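Local coordinates for uncharacterized protein (Bacteroides eggerthii, PDB 4FTD) that is of unknown function but, as a DUF4623 family member with a six-bladed beta-propeller and an immunoglobulin-like domain, may take part in carbohydrate metabolism, at residues P157-D169 with G173-V185. Numbering follows the deposited sequence.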
ATOM      1  N   PRO A 157      25.090  -2.048 -21.629  1.00 52.12           N
ATOM      2  CA  PRO A 157      26.417  -1.421 -21.560  1.00 54.68           C
ATOM      3  C   PRO A 157      26.873  -1.057 -20.129  1.00 44.40           C
ATOM      4  O   PRO A 157      28.022  -0.655 -19.973  1.00 47.49           O
ATOM      5  CB  PRO A 157      26.196  -0.133 -22.366  1.00 54.32           C
ATOM      6  CG  PRO A 157      24.806   0.303 -21.922  1.00 52.15           C
ATOM      7  CD  PRO A 157      24.046  -0.998 -21.611  1.00 52.91           C
ATOM      8  N   ASN A 158      26.021  -1.253 -19.101  1.00 47.44           N
ATOM      9  CA  ASN A 158      26.300  -0.873 -17.708  1.00 46.16           C
ATOM     10  C   ASN A 158      27.219  -1.891 -16.973  1.00 38.34           C
ATOM     11  O   ASN A 158      28.076  -1.513 -16.156  1.00 39.72           O
ATOM     12  CB  ASN A 158      24.980  -0.814 -16.873  1.00 62.28           C
ATOM     13  CG  ASN A 158      23.959   0.247 -17.360  1.00 78.75           C
ATOM     14  OD1 ASN A 158      24.304   1.124 -18.115  1.00 63.46           O
ATOM     15  ND2 ASN A 158      22.687   0.166 -16.871  1.00 61.93           N
ATOM     16  N   PHE A 159      27.000  -3.183 -17.212  1.00 38.96           N
ATOM     17  CA  PHE A 159      27.662  -4.240 -16.440  1.00 41.69           C
ATOM     18  C   PHE A 159      27.571  -3.978 -14.933  1.00 41.61           C
ATOM     19  O   PHE A 159      28.575  -4.091 -14.192  1.00 39.08           O
ATOM     20  CB  PHE A 159      29.102  -4.465 -16.950  1.00 39.96           C
ATOM     21  CG  PHE A 159      29.147  -4.945 -18.379  1.00 37.97           C
ATOM     22  CD1 PHE A 159      28.923  -6.283 -18.671  1.00 47.91           C
ATOM     23  CD2 PHE A 159      29.307  -4.047 -19.436  1.00 37.76           C
ATOM     24  CE1 PHE A 159      28.916  -6.739 -19.984  1.00 42.03           C
ATOM     25  CE2 PHE A 159      29.358  -4.500 -20.743  1.00 41.09           C
ATOM     26  CZ  PHE A 159      29.161  -5.838 -21.026  1.00 41.86           C
ATOM     27  N   HIS A 160      26.341  -3.717 -14.484  1.00 39.01           N
ATOM     28  CA  HIS A 160      26.037  -3.522 -13.036  1.00 37.32           C
ATOM     29  C   HIS A 160      25.728  -4.857 -12.366  1.00 35.43           C
ATOM     30  O   HIS A 160      24.952  -5.644 -12.887  1.00 42.00           O
ATOM     31  CB  HIS A 160      24.810  -2.596 -12.807  1.00 41.29           C
ATOM     32  CG  HIS A 160      25.060  -1.150 -13.126  1.00 51.80           C
ATOM     33  ND1 HIS A 160      24.040  -0.228 -13.290  1.00 48.33           N
ATOM     34  CD2 HIS A 160      26.218  -0.469 -13.312  1.00 52.80           C
ATOM     35  CE1 HIS A 160      24.562   0.954 -13.570  1.00 57.97           C
ATOM     36  NE2 HIS A 160      25.880   0.835 -13.599  1.00 51.11           N
ATOM     37  N   THR A 161      26.390  -5.095 -11.246  1.00 35.22           N
ATOM     38  CA  THR A 161      26.048  -6.214 -10.326  1.00 34.35           C
ATOM     39  C   THR A 161      25.029  -5.649  -9.303  1.00 35.47           C
ATOM     40  O   THR A 161      24.699  -4.463  -9.309  1.00 38.62           O
ATOM     41  CB  THR A 161      27.333  -6.789  -9.722  1.00 37.97           C
ATOM     42  OG1 THR A 161      28.038  -5.727  -9.110  1.00 42.47           O
ATOM     43  CG2 THR A 161      28.265  -7.466 -10.806  1.00 36.51           C
ATOM     44  N   PRO A 162      24.448  -6.516  -8.446  1.00 34.11           N
ATOM     45  CA  PRO A 162      23.379  -6.054  -7.553  1.00 34.18           C
ATOM     46  C   PRO A 162      23.791  -4.899  -6.638  1.00 34.22           C
ATOM     47  O   PRO A 162      24.925  -4.865  -6.127  1.00 40.74           O
ATOM     48  CB  PRO A 162      23.027  -7.320  -6.757  1.00 34.70           C
ATOM     49  CG  PRO A 162      23.374  -8.443  -7.721  1.00 36.37           C
ATOM     50  CD  PRO A 162      24.633  -7.960  -8.409  1.00 35.06           C
ATOM     51  N   HIS A 163      22.892  -3.935  -6.491  1.00 36.21           N
ATOM     52  CA  HIS A 163      23.222  -2.732  -5.826  1.00 34.64           C
ATOM     53  C   HIS A 163      22.043  -2.084  -5.133  1.00 37.57           C
ATOM     54  O   HIS A 163      20.916  -2.423  -5.373  1.00 37.34           O
ATOM     55  CB  HIS A 163      23.850  -1.740  -6.819  1.00 41.12           C
ATOM     56  CG  HIS A 163      22.983  -1.419  -7.997  1.00 38.29           C
ATOM     57  ND1 HIS A 163      22.848  -2.291  -9.064  1.00 37.58           N
ATOM     58  CD2 HIS A 163      22.249  -0.304  -8.307  1.00 41.12           C
ATOM     59  CE1 HIS A 163      22.079  -1.708  -9.989  1.00 42.13           C
ATOM     60  NE2 HIS A 163      21.674  -0.520  -9.543  1.00 37.39           N
ATOM     61  N   LEU A 164      22.381  -1.189  -4.221  1.00 36.61           N
ATOM     62  CA  LEU A 164      21.435  -0.351  -3.501  1.00 40.68           C
ATOM     63  C   LEU A 164      21.493   1.084  -4.036  1.00 44.10           C
ATOM     64  O   LEU A 164      22.513   1.533  -4.550  1.00 44.85           O
ATOM     65  CB  LEU A 164      21.746  -0.374  -2.006  1.00 43.39           C
ATOM     66  CG  LEU A 164      21.753  -1.725  -1.302  1.00 42.03           C
ATOM     67  CD1 LEU A 164      22.241  -1.558   0.135  1.00 47.24           C
ATOM     68  CD2 LEU A 164      20.397  -2.372  -1.332  1.00 41.53           C
ATOM     69  N   LEU A 165      20.372   1.769  -3.920  1.00 39.91           N
ATOM     70  CA  LEU A 165      20.226   3.169  -4.239  1.00 44.12           C
ATOM     71  C   LEU A 165      19.614   3.778  -2.975  1.00 44.83           C
ATOM     72  O   LEU A 165      18.600   3.324  -2.483  1.00 42.16           O
ATOM     73  CB  LEU A 165      19.291   3.296  -5.421  1.00 41.27           C
ATOM     74  CG  LEU A 165      19.652   2.648  -6.774  1.00 46.07           C
ATOM     75  CD1 LEU A 165      18.458   2.653  -7.714  1.00 37.59           C
ATOM     76  CD2 LEU A 165      20.814   3.406  -7.429  1.00 37.65           C
ATOM     77  N   LYS A 166      20.253   4.776  -2.425  1.00 42.64           N
ATOM     78  CA  LYS A 166      19.739   5.430  -1.235  1.00 47.63           C
ATOM     79  C   LYS A 166      18.487   6.235  -1.656  1.00 45.32           C
ATOM     80  O   LYS A 166      18.504   7.006  -2.630  1.00 40.25           O
ATOM     81  CB  LYS A 166      20.837   6.335  -0.662  1.00 49.23           C
ATOM     82  CG  LYS A 166      20.997   6.272   0.845  1.00 69.84           C
ATOM     83  CD  LYS A 166      21.873   7.385   1.417  1.00 71.37           C
ATOM     84  CE  LYS A 166      23.227   7.567   0.740  1.00 94.54           C
ATOM     85  NZ  LYS A 166      24.082   6.348   0.759  1.00 90.43           N
ATOM     86  N   VAL A 167      17.381   6.009  -0.969  1.00 43.38           N
ATOM     87  CA  VAL A 167      16.128   6.723  -1.261  1.00 43.52           C
ATOM     88  C   VAL A 167      16.281   8.258  -1.163  1.00 45.98           C
ATOM     89  O   VAL A 167      15.769   8.976  -2.026  1.00 53.06           O
ATOM     90  CB  VAL A 167      14.973   6.210  -0.394  1.00 45.37           C
ATOM     91  CG1 VAL A 167      13.746   7.104  -0.580  1.00 46.78           C
ATOM     92  CG2 VAL A 167      14.678   4.756  -0.787  1.00 43.65           C
ATOM     93  N   SER A 168      17.033   8.754  -0.194  1.00 49.72           N
ATOM     94  CA  SER A 168      17.266  10.224  -0.104  1.00 50.94           C
ATOM     95  C   SER A 168      17.944  10.762  -1.384  1.00 56.53           C
ATOM     96  O   SER A 168      17.618  11.861  -1.835  1.00 52.70           O
ATOM     97  CB  SER A 168      18.064  10.599   1.135  1.00 51.76           C
ATOM     98  OG  SER A 168      19.267   9.890   1.149  1.00 54.71           O
ATOM     99  N   ASP A 169      18.850   9.985  -1.986  1.00 54.18           N
ATOM    100  CA  ASP A 169      19.440  10.355  -3.287  1.00 54.50           C
ATOM    101  C   ASP A 169      18.427  10.326  -4.420  1.00 52.86           C
ATOM    102  O   ASP A 169      18.342  11.272  -5.191  1.00 53.65           O
ATOM    103  CB  ASP A 169      20.601   9.446  -3.650  1.00 58.04           C
ATOM    104  CG  ASP A 169      21.835   9.690  -2.798  1.00 61.61           C
ATOM    105  OD1 ASP A 169      21.946  10.756  -2.180  1.00 60.84           O
ATOM    106  OD2 ASP A 169      22.716   8.802  -2.771  1.00 59.85           O
ATOM    107  N   GLY A 173      16.570  12.994  -7.404  1.00 59.13           N
ATOM    108  CA  GLY A 173      16.846  12.595  -8.784  1.00 61.18           C
ATOM    109  C   GLY A 173      18.265  12.099  -9.027  1.00 63.41           C
ATOM    110  O   GLY A 173      18.682  11.999 -10.160  1.00 69.83           O
ATOM    111  N   GLU A 174      19.000  11.746  -7.979  1.00 57.85           N
ATOM    112  CA  GLU A 174      20.388  11.325  -8.133  1.00 58.62           C
ATOM    113  C   GLU A 174      20.494   9.810  -8.040  1.00 53.37           C
ATOM    114  O   GLU A 174      20.123   9.222  -7.030  1.00 49.76           O
ATOM    115  CB  GLU A 174      21.274  11.965  -7.059  1.00 62.40           C
ATOM    116  CG  GLU A 174      21.252  13.482  -7.055  1.00 78.09           C
ATOM    117  CD  GLU A 174      22.346  14.092  -6.198  1.00 84.68           C
ATOM    118  OE1 GLU A 174      22.915  13.396  -5.323  1.00102.78           O
ATOM    119  OE2 GLU A 174      22.639  15.280  -6.407  1.00102.30           O
ATOM    120  N   ILE A 175      21.050   9.204  -9.080  1.00 53.21           N
ATOM    121  CA  ILE A 175      21.306   7.759  -9.167  1.00 52.57           C
ATOM    122  C   ILE A 175      22.787   7.530  -8.824  1.00 50.85           C
ATOM    123  O   ILE A 175      23.677   7.899  -9.592  1.00 56.02           O
ATOM    124  CB  ILE A 175      20.927   7.244 -10.570  1.00 51.23           C
ATOM    125  CG1 ILE A 175      19.398   7.271 -10.715  1.00 57.91           C
ATOM    126  CG2 ILE A 175      21.480   5.843 -10.817  1.00 45.30           C
ATOM    127  CD1 ILE A 175      18.894   6.819 -12.071  1.00 59.44           C
ATOM    128  N   LYS A 176      23.021   6.993  -7.627  1.00 45.70           N
ATOM    129  CA  LYS A 176      24.343   6.687  -7.080  1.00 47.56           C
ATOM    130  C   LYS A 176      24.370   5.248  -6.512  1.00 47.15           C
ATOM    131  O   LYS A 176      24.161   5.054  -5.322  1.00 50.89           O
ATOM    132  CB  LYS A 176      24.681   7.706  -6.007  1.00 54.14           C
ATOM    133  CG  LYS A 176      24.666   9.158  -6.537  1.00 68.14           C
ATOM    134  CD  LYS A 176      24.843  10.225  -5.451  1.00 80.19           C
ATOM    135  CE  LYS A 176      26.282  10.365  -4.995  1.00 87.63           C
ATOM    136  NZ  LYS A 176      26.448  11.536  -4.087  1.00 99.43           N
ATOM    137  N   PRO A 177      24.655   4.254  -7.378  1.00 46.18           N
ATOM    138  CA  PRO A 177      24.689   2.850  -6.992  1.00 47.56           C
ATOM    139  C   PRO A 177      25.697   2.513  -5.932  1.00 49.92           C
ATOM    140  O   PRO A 177      26.846   2.919  -5.992  1.00 47.34           O
ATOM    141  CB  PRO A 177      25.018   2.122  -8.305  1.00 46.89           C
ATOM    142  CG  PRO A 177      24.484   3.040  -9.369  1.00 52.91           C
ATOM    143  CD  PRO A 177      24.783   4.405  -8.849  1.00 54.33           C
ATOM    144  N   ILE A 178      25.249   1.784  -4.927  1.00 49.34           N
ATOM    145  CA  ILE A 178      26.111   1.296  -3.884  1.00 44.73           C
ATOM    146  C   ILE A 178      26.173  -0.191  -4.227  1.00 45.30           C
ATOM    147  O   ILE A 178      25.202  -0.927  -3.984  1.00 40.73           O
ATOM    148  CB  ILE A 178      25.486   1.548  -2.500  1.00 51.36           C
ATOM    149  CG1 ILE A 178      25.254   3.058  -2.240  1.00 58.36           C
ATOM    150  CG2 ILE A 178      26.358   0.948  -1.407  1.00 48.64           C
ATOM    151  CD1 ILE A 178      24.071   3.314  -1.296  1.00 50.63           C
HETATM  152  N   MSE A 179      27.264  -0.650  -4.821  1.00 43.16           N
HETATM  153  CA  MSE A 179      27.386  -2.087  -5.156  1.00 45.79           C
HETATM  154  C   MSE A 179      27.654  -2.998  -3.931  1.00 39.87           C
HETATM  155  O   MSE A 179      28.507  -2.727  -3.104  1.00 44.08           O
HETATM  156  CB  MSE A 179      28.484  -2.340  -6.215  1.00 47.77           C
HETATM  157  CG  MSE A 179      27.877  -2.533  -7.682  1.00 54.73           C
HETATM  158 SE   MSE A 179      27.386  -0.747  -8.229  0.75 55.64          SE
HETATM  159  CE  MSE A 179      26.425  -1.128  -9.954  1.00 50.43           C
ATOM    160  N   LEU A 180      26.894  -4.076  -3.830  1.00 40.42           N
ATOM    161  CA  LEU A 180      27.156  -5.086  -2.861  1.00 39.63           C
ATOM    162  C   LEU A 180      28.429  -5.829  -3.168  1.00 40.03           C
ATOM    163  O   LEU A 180      28.767  -6.050  -4.333  1.00 40.56           O
ATOM    164  CB  LEU A 180      25.983  -6.067  -2.874  1.00 39.05           C
ATOM    165  CG  LEU A 180      24.637  -5.530  -2.358  1.00 43.17           C
ATOM    166  CD1 LEU A 180      23.534  -6.571  -2.627  1.00 42.69           C
ATOM    167  CD2 LEU A 180      24.668  -5.172  -0.854  1.00 41.98           C
ATOM    168  N   ASP A 181      29.108  -6.291  -2.119  1.00 41.84           N
ATOM    169  CA  ASP A 181      30.233  -7.212  -2.271  1.00 42.16           C
ATOM    170  C   ASP A 181      29.678  -8.536  -2.742  1.00 45.46           C
ATOM    171  O   ASP A 181      28.897  -9.152  -2.022  1.00 40.02           O
ATOM    172  CB  ASP A 181      30.969  -7.341  -0.935  1.00 44.91           C
ATOM    173  CG  ASP A 181      32.183  -8.237  -1.002  1.00 52.05           C
ATOM    174  OD1 ASP A 181      32.398  -8.962  -1.998  1.00 46.47           O
ATOM    175  OD2 ASP A 181      32.936  -8.214  -0.017  1.00 61.00           O
ATOM    176  N   VAL A 182      30.024  -8.950  -3.974  1.00 42.04           N
ATOM    177  CA  VAL A 182      29.534 -10.222  -4.551  1.00 42.11           C
ATOM    178  C   VAL A 182      30.695 -11.235  -4.714  1.00 41.07           C
ATOM    179  O   VAL A 182      30.601 -12.182  -5.473  1.00 39.63           O
ATOM    180  CB  VAL A 182      28.688 -10.018  -5.842  1.00 41.80           C
ATOM    181  CG1 VAL A 182      27.340  -9.389  -5.522  1.00 42.04           C
ATOM    182  CG2 VAL A 182      29.447  -9.186  -6.879  1.00 37.98           C
ATOM    183  N   THR A 183      31.772 -11.083  -3.950  1.00 41.86           N
ATOM    184  CA  THR A 183      32.890 -12.072  -3.972  1.00 48.87           C
ATOM    185  C   THR A 183      32.358 -13.450  -3.587  1.00 48.44           C
ATOM    186  O   THR A 183      31.640 -13.583  -2.602  1.00 43.71           O
ATOM    187  CB  THR A 183      34.013 -11.679  -3.011  1.00 52.14           C
ATOM    188  OG1 THR A 183      34.317 -10.325  -3.248  1.00 58.07           O
ATOM    189  CG2 THR A 183      35.309 -12.504  -3.267  1.00 53.33           C
ATOM    190  N   GLY A 184      32.586 -14.442  -4.443  1.00 53.37           N
ATOM    191  CA  GLY A 184      32.064 -15.808  -4.197  1.00 46.00           C
ATOM    192  C   GLY A 184      30.581 -16.021  -4.384  1.00 45.63           C
ATOM    193  O   GLY A 184      30.089 -17.114  -4.112  1.00 51.12           O
ATOM    194  N   VAL A 185      29.847 -15.000  -4.855  1.00 39.82           N
ATOM    195  CA  VAL A 185      28.436 -15.127  -5.101  1.00 37.66           C
ATOM    196  C   VAL A 185      28.310 -15.671  -6.547  1.00 44.68           C
ATOM    197  O   VAL A 185      28.106 -14.919  -7.518  1.00 45.86           O
ATOM    198  CB  VAL A 185      27.683 -13.801  -4.857  1.00 40.53           C
ATOM    199  CG1 VAL A 185      26.196 -13.944  -5.217  1.00 40.93           C
ATOM    200  CG2 VAL A 185      27.871 -13.381  -3.409  1.00 42.13           C
TER
HETATM  201  O   HOH W   1      27.281  -6.035  -6.629  1.00 43.31           O
HETATM  202  O   HOH W   2      22.255   6.220  -3.811  1.00 47.67           O
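L164 and I178 form the hydrogen-bonded pair of a short antiparallel strand pairing, in which 178-179 closes the outer edge of a four-stranded propeller sheet beside 163-166. The bonds L164 N to I178 O and I178 N to L164 O, both 2.8 Å, are nearly straight, and L180 N adds a third bond, to P162 O. A water gives P162 O a second donor while also joining T161 OG1 and L180 O; another joins K166 N, D169 OD2 and K176 O.

On one face the apolar side chains of L164 and I178 meet, CB to CB 4.2 Å; H163 and selenomethionine M179 share the opposite one. The bent M179 chain lays CE over the H163 ring, 4.2 Å from its centroid, and 3.4 Å from H160 CD2, a greasy methyl suited to two imidazoles. With CG between its backbone N and carbonyl carbon (chi1 57°), H163 sends ND1 back to T161 O, 2.9 Å away in the ring plane, while NE2 bonds Y130, fixing the ring's rotation. A leucine here would probably leave T161 O and the Y130 hydroxyl without their imidazole partner and take away the flat face under M179 CE.

Between the strands, G173, whose positive phi glycine tolerates easily, ends the helix in a Schellman motif, E174 N bonding D169 O; R172 bridges both acids. The whole joins the third and outermost fourth strands of a four-stranded antiparallel beta-propeller blade.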